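Local coordinates for ESAT-6/WXG100 secretion system protein (Streptococcus gallolyticus, PDB 7JQE) that probably takes part in bacterial toxin export as the EsaA subunit of the type VIIb secretion system, its extracellular region forming an elongated two-chain assembly, at residues A[132-136]-A[174-179]; A[143-147]-A[483-488]; A[155-160]-A[477-481]; A[163-169]-A[469-473]; A[184-189]-A[449-455]. All blocks are in the same frame, centred on the assembly; numbering follows the deposited sequence.

Contact 1 of 5, residues A[132-136]-A[174-179]; sequences NQYFN and SALANQ
A small side chain lets two helices meet closely, and Ala175 does this for the end of helix 102-135. Segment 132-136 is the close of that helix, Asn136 leaving helical geometry with positive phi (79/2), its N holding a weak bond to Asn132 O (3.3 Å); 174-179 lies on helix 169-179, and the closest CA pair is Asn136-Ala175, 4.8 Å. Packing carries the contact: Ala175 CB sits 3.3 Å from both Gln133 O and Tyr134 O and 3.9 Å from Asn136 CB, and Ser174 CB lies 3.5 Å from Asn136 ND2. Among polar groups, the Gln133 and Gln179 side chains meet, their modelled OE1 atoms 3.2 Å apart, and Asn136 (chi1 t) places OD1 3.1 Å from Asn178 ND2, at an angle too poor for a hydrogen bond. Tyr134 turns its CA-to-CB bond away and meets Phe468, while its OH bonds to Gln133 of the second subunit. This is helix-to-helix packing at a helix terminus, the alanine methyl lying against the last-turn carbonyls of Gln133 and Tyr134.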
# COMPACT_ATOMS: atom_id res chain seq x y z
N ASN A 132 16.10 -36.00 26.65
CA ASN A 132 16.35 -34.57 26.49
C ASN A 132 15.93 -34.07 25.12
O ASN A 132 15.40 -32.96 24.99
CB ASN A 132 17.83 -34.27 26.74
CG ASN A 132 18.18 -34.20 28.22
OD1 ASN A 132 17.48 -33.54 29.00
ND2 ASN A 132 19.25 -34.87 28.61
N GLN A 133 16.15 -34.88 24.08
CA GLN A 133 15.80 -34.46 22.72
C GLN A 133 14.30 -34.22 22.59
O GLN A 133 13.86 -33.20 22.05
CB GLN A 133 16.26 -35.51 21.71
CG GLN A 133 17.75 -35.48 21.39
CD GLN A 133 18.11 -34.41 20.39
OE1 GLN A 133 17.81 -34.53 19.20
NE2 GLN A 133 18.76 -33.35 20.86
N TYR A 134 13.49 -35.17 23.07
CA TYR A 134 12.05 -35.18 22.79
C TYR A 134 11.20 -34.60 23.90
O TYR A 134 10.14 -34.02 23.62
CB TYR A 134 11.58 -36.61 22.51
CG TYR A 134 12.13 -37.22 21.24
CD1 TYR A 134 13.37 -37.86 21.24
CD2 TYR A 134 11.43 -37.15 20.05
CE1 TYR A 134 13.88 -38.42 20.08
CE2 TYR A 134 11.93 -37.71 18.89
CZ TYR A 134 13.15 -38.34 18.90
OH TYR A 134 13.65 -38.90 17.75
N PHE A 135 11.63 -34.71 25.16
CA PHE A 135 10.82 -34.28 26.29
C PHE A 135 11.34 -33.01 26.95
O PHE A 135 10.64 -32.43 27.78
CB PHE A 135 10.73 -35.40 27.34
CG PHE A 135 10.16 -36.68 26.80
CD1 PHE A 135 9.20 -36.67 25.81
CD2 PHE A 135 10.60 -37.91 27.29
CE1 PHE A 135 8.67 -37.86 25.32
CE2 PHE A 135 10.09 -39.09 26.80
CZ PHE A 135 9.12 -39.07 25.81
N ASN A 136 12.56 -32.58 26.62
CA ASN A 136 13.18 -31.34 27.08
C ASN A 136 13.74 -31.48 28.49
O ASN A 136 14.25 -30.49 29.03
CB ASN A 136 12.21 -30.14 27.04
CG ASN A 136 12.94 -28.82 26.95
OD1 ASN A 136 14.04 -28.74 26.41
ND2 ASN A 136 12.32 -27.77 27.48
N SER A 174 8.44 -27.28 23.52
CA SER A 174 9.73 -26.63 23.75
C SER A 174 10.87 -27.47 23.18
O SER A 174 11.83 -26.93 22.61
CB SER A 174 9.95 -26.39 25.24
OG SER A 174 8.81 -25.79 25.83
N ALA A 175 10.78 -28.79 23.31
CA ALA A 175 11.84 -29.65 22.77
C ALA A 175 11.86 -29.59 21.25
O ALA A 175 12.94 -29.56 20.64
CB ALA A 175 11.65 -31.09 23.26
N LEU A 176 10.69 -29.58 20.61
CA LEU A 176 10.65 -29.45 19.16
C LEU A 176 11.17 -28.09 18.71
O LEU A 176 11.91 -28.00 17.72
CB LEU A 176 9.23 -29.68 18.64
CG LEU A 176 9.05 -29.69 17.13
CD1 LEU A 176 9.85 -30.83 16.49
CD2 LEU A 176 7.57 -29.78 16.76
N ALA A 177 10.82 -27.03 19.44
CA ALA A 177 11.35 -25.71 19.13
C ALA A 177 12.87 -25.69 19.20
O ALA A 177 13.53 -25.08 18.35
CB ALA A 177 10.75 -24.67 20.08
N ASN A 178 13.45 -26.38 20.19
CA ASN A 178 14.90 -26.40 20.31
C ASN A 178 15.56 -27.00 19.08
O ASN A 178 16.71 -26.67 18.77
CB ASN A 178 15.32 -27.17 21.56
CG ASN A 178 15.08 -26.39 22.84
OD1 ASN A 178 15.13 -25.16 22.84
ND2 ASN A 178 14.82 -27.09 23.93
N GLN A 179 14.86 -27.88 18.37
CA GLN A 179 15.42 -28.49 17.17
C GLN A 179 15.43 -27.54 15.98
O GLN A 179 16.18 -27.78 15.03
CB GLN A 179 14.64 -29.76 16.81
CG GLN A 179 14.51 -30.76 17.96
CD GLN A 179 15.84 -31.37 18.35
OE1 GLN A 179 16.43 -32.14 17.59
NE2 GLN A 179 16.33 -31.02 19.53

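Contact 2 of 5, residues A[143-147]-A[483-488]; sequences INSYF and IIELQS. With EDO (1,2-ethanediol), chain O; EDO (1,2-ethanediol), chain P; EDO (1,2-ethanediol), chain L.
Phe147, with chi1 t, swings its ring along the turns of helix 462-491: CE1 lies 3.5 Å from Ile484 O and 3.8 Å from Gln487 CB, CD1 is 3.8 Å from Ile484 CG2, and Ser488 N approaches the ring edge 3.8 Å from CZ. The partner, 483-488, is regular helix, with Gln487 N to Ile483 O at 2.9 Å and Ser488 N to Ile484 O also at 2.9 Å. Across from it, 143-147 coils through successive i to i+3 bonds, Tyr146 N to Ile143 O (3.0 Å) and Phe147 N to Asn144 O (3.3 Å); the nearest CA pair, Phe147-Ile484, is 6.3 Å apart. Ile484 (m, t) is the central residue: its CG1 touches Ile143 CB at 3.7 Å and its CD1 reaches Tyr146 CB at 3.8 Å. Ile143 also sets CG2 4.3 Å from Ile483 CG2. The contact is held by apolar packing, without hydrogen bonds between the segments. Tyr146 OH is held instead by Asp162, and the outward Asn144 and Ser145 bind ethanediol, probably from the crystallisation liquor. The loop between helices 102-135 and 152-164 thus packs its apolar side chains on helix 462-491 within the helical bundle.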
# COMPACT_ATOMS: atom_id res chain seq x y z
N ILE A 143 12.65 -48.15 36.44
CA ILE A 143 12.23 -49.43 35.88
C ILE A 143 11.57 -50.33 36.91
O ILE A 143 10.80 -51.23 36.54
CB ILE A 143 13.43 -50.17 35.25
CG1 ILE A 143 14.41 -50.61 36.34
CG2 ILE A 143 14.13 -49.29 34.22
CD1 ILE A 143 15.46 -51.60 35.87
N ASN A 144 11.85 -50.12 38.20
CA ASN A 144 11.41 -51.05 39.24
C ASN A 144 9.92 -51.36 39.16
O ASN A 144 9.50 -52.49 39.44
CB ASN A 144 11.76 -50.50 40.62
CG ASN A 144 10.94 -51.13 41.73
OD1 ASN A 144 11.34 -52.14 42.31
ND2 ASN A 144 9.80 -50.53 42.03
N SER A 145 9.10 -50.38 38.77
CA SER A 145 7.65 -50.57 38.81
C SER A 145 7.19 -51.64 37.84
O SER A 145 6.17 -52.29 38.07
CB SER A 145 6.95 -49.24 38.51
OG SER A 145 5.54 -49.42 38.48
N TYR A 146 7.92 -51.84 36.74
CA TYR A 146 7.53 -52.78 35.70
C TYR A 146 8.34 -54.07 35.72
O TYR A 146 8.07 -54.97 34.92
CB TYR A 146 7.65 -52.12 34.32
CG TYR A 146 7.37 -50.63 34.33
CD1 TYR A 146 8.39 -49.72 34.57
CD2 TYR A 146 6.10 -50.14 34.10
CE1 TYR A 146 8.15 -48.36 34.58
CE2 TYR A 146 5.84 -48.79 34.11
CZ TYR A 146 6.87 -47.90 34.35
OH TYR A 146 6.62 -46.55 34.36
N PHE A 147 9.32 -54.17 36.62
CA PHE A 147 10.25 -55.30 36.57
C PHE A 147 9.53 -56.63 36.81
O PHE A 147 9.98 -57.67 36.31
CB PHE A 147 11.36 -55.10 37.60
CG PHE A 147 12.63 -55.84 37.29
CD1 PHE A 147 13.48 -55.38 36.30
CD2 PHE A 147 12.97 -56.98 38.00
CE1 PHE A 147 14.65 -56.06 36.01
CE2 PHE A 147 14.15 -57.66 37.72
CZ PHE A 147 14.99 -57.20 36.72
N ILE A 483 16.38 -52.01 28.97
CA ILE A 483 17.08 -51.98 30.25
C ILE A 483 16.53 -53.04 31.19
O ILE A 483 17.29 -53.73 31.89
CB ILE A 483 16.99 -50.57 30.87
CG1 ILE A 483 17.60 -49.53 29.93
CG2 ILE A 483 17.68 -50.54 32.22
CD1 ILE A 483 17.52 -48.12 30.44
N ILE A 484 15.21 -53.19 31.22
CA ILE A 484 14.59 -54.19 32.09
C ILE A 484 15.07 -55.58 31.72
O ILE A 484 15.43 -56.39 32.59
CB ILE A 484 13.06 -54.08 32.03
CG1 ILE A 484 12.59 -52.81 32.74
CG2 ILE A 484 12.41 -55.31 32.62
CD1 ILE A 484 11.09 -52.58 32.67
N GLU A 485 15.10 -55.88 30.42
CA GLU A 485 15.54 -57.21 29.99
C GLU A 485 17.02 -57.42 30.27
O GLU A 485 17.43 -58.52 30.67
CB GLU A 485 15.22 -57.41 28.51
CG GLU A 485 13.77 -57.78 28.25
CD GLU A 485 13.45 -57.85 26.77
OE1 GLU A 485 14.33 -57.53 25.94
OE2 GLU A 485 12.31 -58.24 26.43
N LEU A 486 17.84 -56.39 30.08
CA LEU A 486 19.27 -56.53 30.37
C LEU A 486 19.50 -56.77 31.85
O LEU A 486 20.31 -57.63 32.23
CB LEU A 486 20.03 -55.30 29.89
CG LEU A 486 21.56 -55.34 30.06
CD1 LEU A 486 22.14 -56.61 29.48
CD2 LEU A 486 22.19 -54.12 29.43
N GLN A 487 18.81 -56.03 32.72
CA GLN A 487 18.93 -56.28 34.15
C GLN A 487 18.44 -57.67 34.52
O GLN A 487 19.03 -58.34 35.37
CB GLN A 487 18.15 -55.23 34.94
CG GLN A 487 19.02 -54.18 35.60
CD GLN A 487 19.77 -54.71 36.81
OE1 GLN A 487 19.18 -54.93 37.86
NE2 GLN A 487 21.07 -54.94 36.65
N SER A 488 17.37 -58.13 33.87
CA SER A 488 16.82 -59.45 34.19
C SER A 488 17.83 -60.55 33.91
O SER A 488 18.04 -61.44 34.74
CB SER A 488 15.53 -59.68 33.39
OG SER A 488 14.92 -60.91 33.73
C1 EDO O . 10.12 -54.95 44.21
O1 EDO O . 9.91 -54.50 42.86
C2 EDO O . 8.78 -55.07 44.93
O2 EDO O . 8.99 -55.32 46.32
C1 EDO P . 14.92 -51.34 44.67
O1 EDO P . 13.80 -50.48 44.41
C2 EDO P . 14.45 -52.78 44.79
O2 EDO P . 13.95 -53.25 43.53
C1 EDO L . 1.85 -47.68 37.44
O1 EDO L . 3.28 -47.73 37.40
C2 EDO L . 1.29 -49.09 37.26
O2 EDO L . -0.14 -49.05 37.34

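Contact 3 of 5, residues A[155-160]-A[477-481]; sequences RKLAIK and TELTN
Two helices that cross steeply can still share a buried seam: the axes of 155-160 and 477-481 approach to 9.6 Å, with 125° between their N-to-C directions. Arg155 comes first, its guanidinium beside the Asn481 amide, whose orientation is uncertain; the modelled OD1 is 2.6 Å from Arg155 NH1. Lys156 stretches across the gap, its stem packing on Thr477 and Glu478 (CG 3.9 Å from Thr477 CG2, CE 3.8 Å from Glu478 CG) and its NZ 3.0 Å from the modelled Asn481 ND2; the carboxylate of Glu478 pairs with Lys129 of the second subunit. A turn later Ile159 (m, t) packs against two threonines, CD1 3.7 Å from Thr480 CG2 and CG2 4.1 Å from Thr477 CG2. Lys160 closes the seam with the nearest CA pair, 6.1 Å to Thr477, its CA 4.0 Å from Thr477 OG1, a hydroxyl bonded to Val473 O. Threonine methyls and Ile159 thus pack together, flanked by the long chains of Arg155, Lys156 and Lys160, where two helices cross in an alpha-helical bundle.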
# COMPACT_ATOMS: atom_id res chain seq x y z
N ARG A 155 4.25 -55.04 29.46
CA ARG A 155 5.20 -54.13 30.10
C ARG A 155 5.34 -52.84 29.30
O ARG A 155 5.31 -51.74 29.87
CB ARG A 155 6.55 -54.84 30.25
CG ARG A 155 7.58 -54.10 31.08
CD ARG A 155 8.50 -55.09 31.79
NE ARG A 155 8.58 -56.36 31.07
CZ ARG A 155 9.52 -56.66 30.19
NH1 ARG A 155 10.49 -55.80 29.92
NH2 ARG A 155 9.51 -57.84 29.57
N LYS A 156 5.49 -52.95 27.98
CA LYS A 156 5.57 -51.76 27.14
C LYS A 156 4.33 -50.89 27.28
O LYS A 156 4.43 -49.66 27.34
CB LYS A 156 5.78 -52.17 25.68
CG LYS A 156 7.22 -52.42 25.30
CD LYS A 156 7.34 -52.89 23.86
CE LYS A 156 8.69 -52.54 23.27
NZ LYS A 156 9.81 -53.01 24.13
N LEU A 157 3.15 -51.51 27.32
CA LEU A 157 1.92 -50.73 27.48
C LEU A 157 1.95 -49.95 28.79
O LEU A 157 1.61 -48.76 28.83
CB LEU A 157 0.71 -51.66 27.43
CG LEU A 157 -0.65 -50.96 27.55
CD1 LEU A 157 -0.83 -49.94 26.43
CD2 LEU A 157 -1.79 -51.96 27.56
N ALA A 158 2.35 -50.61 29.88
CA ALA A 158 2.40 -49.95 31.18
C ALA A 158 3.39 -48.78 31.17
O ALA A 158 3.12 -47.73 31.78
CB ALA A 158 2.77 -50.95 32.27
N ILE A 159 4.53 -48.95 30.51
CA ILE A 159 5.52 -47.87 30.44
C ILE A 159 4.96 -46.70 29.65
O ILE A 159 5.03 -45.54 30.08
CB ILE A 159 6.83 -48.39 29.83
CG1 ILE A 159 7.42 -49.50 30.69
CG2 ILE A 159 7.82 -47.25 29.65
CD1 ILE A 159 8.62 -50.21 30.07
N LYS A 160 4.38 -46.98 28.48
CA LYS A 160 3.82 -45.92 27.65
C LYS A 160 2.76 -45.13 28.41
O LYS A 160 2.78 -43.89 28.41
CB LYS A 160 3.24 -46.52 26.37
CG LYS A 160 2.42 -45.55 25.54
CD LYS A 160 2.12 -46.14 24.17
CE LYS A 160 3.39 -46.37 23.37
NZ LYS A 160 3.11 -46.86 21.99
N THR A 477 10.19 -45.80 25.44
CA THR A 477 9.59 -47.04 25.91
C THR A 477 10.48 -48.24 25.58
O THR A 477 10.77 -49.07 26.45
CB THR A 477 8.20 -47.22 25.30
OG1 THR A 477 7.35 -46.14 25.70
CG2 THR A 477 7.58 -48.53 25.77
N GLU A 478 10.92 -48.33 24.32
CA GLU A 478 11.72 -49.48 23.91
C GLU A 478 13.06 -49.52 24.63
O GLU A 478 13.56 -50.60 24.96
CB GLU A 478 11.91 -49.45 22.39
CG GLU A 478 10.62 -49.68 21.62
CD GLU A 478 10.80 -49.61 20.12
OE1 GLU A 478 11.92 -49.30 19.66
OE2 GLU A 478 9.82 -49.87 19.39
N LEU A 479 13.66 -48.35 24.88
CA LEU A 479 14.92 -48.33 25.62
C LEU A 479 14.71 -48.72 27.08
O LEU A 479 15.55 -49.41 27.66
CB LEU A 479 15.56 -46.95 25.52
CG LEU A 479 16.06 -46.56 24.13
CD1 LEU A 479 16.14 -45.04 23.99
CD2 LEU A 479 17.41 -47.20 23.86
N THR A 480 13.61 -48.28 27.69
CA THR A 480 13.32 -48.71 29.05
C THR A 480 13.07 -50.21 29.11
O THR A 480 13.59 -50.90 30.00
CB THR A 480 12.11 -47.95 29.60
OG1 THR A 480 12.44 -46.56 29.74
CG2 THR A 480 11.72 -48.50 30.97
N ASN A 481 12.30 -50.74 28.16
CA ASN A 481 12.05 -52.17 28.12
C ASN A 481 13.34 -52.96 27.94
O ASN A 481 13.49 -54.05 28.50
CB ASN A 481 11.06 -52.50 27.01
CG ASN A 481 10.70 -53.97 26.96
OD1 ASN A 481 9.87 -54.43 27.74
ND2 ASN A 481 11.32 -54.70 26.06

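Contact 4 of 5, residues A[163-169]-A[469-473]; sequences LLNQVTD and KESGV. With EDO (1,2-ethanediol), chain S.
Lys469 begins the helical segment 469-473 and dominates its contact: fully extended, every chi t, it reaches the connection that follows helix 152-164. Its NZ donates a weak hydrogen bond to Val167 O (3.3 Å) and forms a long salt bridge with Asp169 OD1 (3.7 Å), while CE lies 3.7 Å from Leu164 CD2 and 4.4 Å from Val167 CG1. The next residues turn off this face; Ser471 packs instead on Gln133 of the second subunit. One turn on from Lys469, Val473 (chi1 t) points back across, its CG2 4.0 Å from Leu164 CD2 and its CG1 4.3 Å from Leu163 CD1. Segment 163-169 is helical at 163-164, turns with Gln166 N and Val167 N each 3.0 Å from Leu163 O, extends at Val167 and Thr168, and starts helix 169-179 with Thr168 as N-cap. CA atoms come nearest at Leu163-Val473 (6.9 Å) and Asp169-Lys469 (7.5 Å). Such chemistry implies mixed duties for one residue: the methylenes of Lys469 pack with Leu164 and Val167, extending the aliphatic surface of Leu163, Leu164 and Val473, while only its NZ is polar, adding modest tethering through one weak hydrogen bond and one long salt bridge.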
# COMPACT_ATOMS: atom_id res chain seq x y z
N LEU A 163 4.35 -42.78 30.76
CA LEU A 163 5.05 -41.65 30.15
C LEU A 163 4.06 -40.59 29.66
O LEU A 163 4.32 -39.39 29.79
CB LEU A 163 5.93 -42.14 29.00
CG LEU A 163 7.20 -42.88 29.44
CD1 LEU A 163 7.85 -43.60 28.27
CD2 LEU A 163 8.18 -41.91 30.08
N LEU A 164 2.93 -41.01 29.10
CA LEU A 164 1.97 -40.05 28.58
C LEU A 164 1.32 -39.23 29.70
O LEU A 164 0.97 -38.07 29.48
CB LEU A 164 0.90 -40.76 27.76
CG LEU A 164 1.38 -41.36 26.43
CD1 LEU A 164 0.26 -42.09 25.72
CD2 LEU A 164 1.95 -40.26 25.54
N ASN A 165 1.16 -39.82 30.88
CA ASN A 165 0.63 -39.08 32.03
C ASN A 165 1.71 -38.28 32.75
O ASN A 165 1.42 -37.67 33.79
CB ASN A 165 -0.04 -40.04 33.02
CG ASN A 165 -1.35 -40.58 32.50
OD1 ASN A 165 -1.57 -41.79 32.46
ND2 ASN A 165 -2.24 -39.68 32.09
N GLN A 166 2.94 -38.27 32.24
CA GLN A 166 4.05 -37.60 32.88
C GLN A 166 4.68 -36.50 32.03
O GLN A 166 5.32 -35.61 32.58
CB GLN A 166 5.13 -38.62 33.27
CG GLN A 166 6.22 -38.08 34.17
CD GLN A 166 7.16 -39.17 34.68
OE1 GLN A 166 6.87 -40.36 34.55
NE2 GLN A 166 8.28 -38.76 35.25
N VAL A 167 4.50 -36.54 30.71
CA VAL A 167 5.08 -35.56 29.80
C VAL A 167 3.95 -34.68 29.29
O VAL A 167 2.97 -35.18 28.71
CB VAL A 167 5.82 -36.24 28.63
CG1 VAL A 167 6.27 -35.20 27.63
CG2 VAL A 167 7.00 -37.03 29.15
N THR A 168 4.08 -33.37 29.50
CA THR A 168 3.09 -32.43 29.00
C THR A 168 3.39 -32.06 27.56
O THR A 168 4.53 -32.10 27.10
CB THR A 168 3.07 -31.16 29.86
OG1 THR A 168 4.28 -30.42 29.63
CG2 THR A 168 2.98 -31.52 31.34
N ASP A 169 2.33 -31.70 26.82
CA ASP A 169 2.51 -31.31 25.43
C ASP A 169 3.36 -30.05 25.33
O ASP A 169 4.05 -29.85 24.32
CB ASP A 169 1.16 -31.11 24.76
CG ASP A 169 0.32 -32.37 24.78
OD1 ASP A 169 0.02 -32.88 25.88
OD2 ASP A 169 -0.05 -32.86 23.69
N LYS A 469 5.96 -36.06 20.15
CA LYS A 469 5.77 -36.74 21.42
C LYS A 469 5.67 -38.25 21.22
O LYS A 469 6.23 -39.03 22.01
CB LYS A 469 4.51 -36.20 22.11
CG LYS A 469 4.28 -36.69 23.53
CD LYS A 469 2.90 -36.29 24.03
CE LYS A 469 2.72 -36.65 25.50
NZ LYS A 469 1.37 -36.29 26.00
N GLU A 470 4.97 -38.68 20.17
CA GLU A 470 4.79 -40.11 19.93
C GLU A 470 6.10 -40.79 19.56
O GLU A 470 6.34 -41.94 19.94
CB GLU A 470 3.73 -40.33 18.84
CG GLU A 470 2.37 -40.75 19.38
CD GLU A 470 1.28 -40.70 18.32
OE1 GLU A 470 0.84 -39.58 17.98
OE2 GLU A 470 0.87 -41.76 17.82
N SER A 471 6.96 -40.10 18.81
CA SER A 471 8.25 -40.67 18.45
C SER A 471 9.12 -40.85 19.69
O SER A 471 9.74 -41.90 19.89
CB SER A 471 8.95 -39.80 17.42
OG SER A 471 8.29 -39.87 16.17
N GLY A 472 9.18 -39.82 20.54
CA GLY A 472 9.98 -39.92 21.75
C GLY A 472 9.50 -41.01 22.69
O GLY A 472 10.30 -41.75 23.26
N VAL A 473 8.18 -41.11 22.86
CA VAL A 473 7.63 -42.11 23.77
C VAL A 473 7.95 -43.52 23.27
O VAL A 473 8.29 -44.41 24.06
CB VAL A 473 6.11 -41.90 23.94
CG1 VAL A 473 5.49 -43.08 24.66
CG2 VAL A 473 5.84 -40.62 24.69
C1 EDO S . 6.89 -38.25 13.35
O1 EDO S . 8.08 -37.74 13.95
C2 EDO S . 7.03 -38.26 11.83
O2 EDO S . 8.13 -39.10 11.45

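Contact 5 of 5, residues A[184-189]-A[449-455]; sequences LGGTLP and ANMYGNL. With EDO (1,2-ethanediol), chain D.
A type II beta turn, Met451 (selenomethionine) to Asn454, follows the short helix 448-451 and receives the extended loop 184-189, which runs alongside without forming regular strand pairing. Gly186 permits the closeness: its CA makes a CA-H...O contact with Tyr452 O (3.2 Å) and lies 3.1 Å from Gly453 O, and a CB there would clash with Tyr452 O. Gly185 needs glycine for its backbone angles (91/141). Closest CA pairs are Gly186-Asn454 (4.1 Å) and Leu184-Leu455 (5.2 Å). Beside the second pair Gly185 N gives Leu455 O a weak hydrogen bond (3.4 Å), and Leu184 CD2 packs 3.8 Å from Leu455 CG. Asn454 ND2 bonds to Asn450 O (2.7 Å), linking the turn to the helix end. Tyr452 (chi1 t) projects to the loop, its OH held by Asn446 of the second subunit. Leu188 puts CD2 4.1 Å from Ala449 CB and CD1 3.9 Å from Tyr452 CD2. In a CH-pi contact, Pro189 CD sits 3.5 Å from the Tyr452 ring centroid, 16° off the ring normal.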
# COMPACT_ATOMS: atom_id res chain seq x y z
N LEU A 184 13.32 -20.41 13.34
CA LEU A 184 12.25 -19.52 13.77
C LEU A 184 12.61 -18.07 13.49
O LEU A 184 13.77 -17.66 13.60
CB LEU A 184 11.95 -19.71 15.26
CG LEU A 184 11.47 -21.10 15.68
CD1 LEU A 184 11.08 -21.12 17.15
CD2 LEU A 184 10.30 -21.55 14.81
N GLY A 185 11.60 -17.28 13.11
CA GLY A 185 11.81 -15.88 12.84
C GLY A 185 12.14 -15.58 11.39
O GLY A 185 12.88 -16.34 10.75
N GLY A 186 11.60 -14.49 10.86
CA GLY A 186 11.81 -14.10 9.49
C GLY A 186 12.60 -12.81 9.36
O GLY A 186 12.96 -12.15 10.34
N THR A 187 12.88 -12.45 8.11
CA THR A 187 13.57 -11.22 7.77
C THR A 187 12.83 -10.52 6.65
O THR A 187 12.73 -11.05 5.54
CB THR A 187 15.02 -11.49 7.36
OG1 THR A 187 15.77 -11.93 8.50
CG2 THR A 187 15.67 -10.23 6.80
N LEU A 188 12.30 -9.33 6.93
CA LEU A 188 11.61 -8.56 5.89
C LEU A 188 12.63 -8.11 4.85
O LEU A 188 13.60 -7.43 5.20
CB LEU A 188 10.91 -7.35 6.51
CG LEU A 188 9.99 -6.53 5.60
CD1 LEU A 188 8.77 -7.34 5.16
CD2 LEU A 188 9.55 -5.25 6.30
N PRO A 189 12.45 -8.45 3.58
CA PRO A 189 13.40 -7.98 2.56
C PRO A 189 13.49 -6.46 2.57
O PRO A 189 12.50 -5.76 2.75
CB PRO A 189 12.79 -8.49 1.24
CG PRO A 189 11.87 -9.59 1.64
CD PRO A 189 11.34 -9.20 2.98
N ALA A 449 5.58 -6.75 8.77
CA ALA A 449 7.00 -6.55 9.06
C ALA A 449 7.51 -7.61 10.02
O ALA A 449 8.70 -7.96 9.99
CB ALA A 449 7.24 -5.16 9.64
N ASN A 450 6.64 -8.13 10.89
CA ASN A 450 7.06 -9.08 11.91
C ASN A 450 6.77 -10.52 11.54
O ASN A 450 7.40 -11.41 12.12
CB ASN A 450 6.37 -8.75 13.24
CG ASN A 450 6.72 -9.75 14.33
OD1 ASN A 450 7.86 -9.80 14.78
ND2 ASN A 450 5.74 -10.54 14.75
N MSE A 451 5.88 -10.77 10.58
CA MSE A 451 5.43 -12.12 10.23
C MSE A 451 5.96 -12.65 8.90
O MSE A 451 5.71 -13.80 8.55
CB MSE A 451 3.90 -12.15 10.22
CG MSE A 451 3.26 -12.05 11.59
SE MSE A 451 3.74 -13.62 12.66
CE MSE A 451 2.81 -13.22 14.33
N TYR A 452 6.69 -11.82 8.16
CA TYR A 452 7.26 -12.26 6.89
C TYR A 452 8.25 -13.40 7.12
O TYR A 452 9.26 -13.23 7.82
CB TYR A 452 7.94 -11.09 6.20
CG TYR A 452 8.36 -11.35 4.76
CD1 TYR A 452 9.49 -12.11 4.47
CD2 TYR A 452 7.64 -10.80 3.70
CE1 TYR A 452 9.88 -12.33 3.16
CE2 TYR A 452 8.02 -11.02 2.39
CZ TYR A 452 9.14 -11.78 2.12
OH TYR A 452 9.52 -12.00 0.82
N GLY A 453 7.97 -14.56 6.53
CA GLY A 453 8.85 -15.72 6.67
C GLY A 453 9.14 -16.09 8.10
O GLY A 453 10.25 -16.54 8.41
N ASN A 454 8.15 -15.93 8.98
CA ASN A 454 8.34 -16.08 10.42
C ASN A 454 7.42 -17.18 10.94
O ASN A 454 6.20 -16.99 11.03
CB ASN A 454 8.06 -14.76 11.14
CG ASN A 454 8.19 -14.88 12.65
OD1 ASN A 454 8.63 -15.90 13.18
ND2 ASN A 454 7.80 -13.82 13.36
N LEU A 455 8.00 -18.33 11.29
CA LEU A 455 7.31 -19.32 12.10
C LEU A 455 7.55 -18.98 13.56
O LEU A 455 8.70 -18.91 14.00
CB LEU A 455 7.79 -20.74 11.78
CG LEU A 455 7.16 -21.82 12.67
CD1 LEU A 455 5.65 -21.86 12.47
CD2 LEU A 455 7.79 -23.19 12.45
C1 EDO D . 15.78 -17.48 9.93
O1 EDO D . 16.49 -18.16 8.88
C2 EDO D . 16.60 -16.28 10.40
O2 EDO D . 15.96 -15.68 11.54

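From the N terminus, contact 1 closes a loop of 37 residues by bringing helix 169-179 back to the end of helix 102-135. Contacts 2, 3 and 4 open within that loop and close on helix 462-491, so each crosses contact 1. The long loops are concentric: contact 2 encloses 3, which encloses 4, which encloses 5, where the chain leaves for and returns from its distant helices and strands. Contacts 2 and 3 touch through Tyr146 and Arg155, contacts 3 and 4 through Thr477 and Leu163, and contacts 4 and 1 through Gly472 and Tyr134, making one helical body; contact 5 touches no other, its nearest atoms about 5 Å from contact 1, which it follows in series.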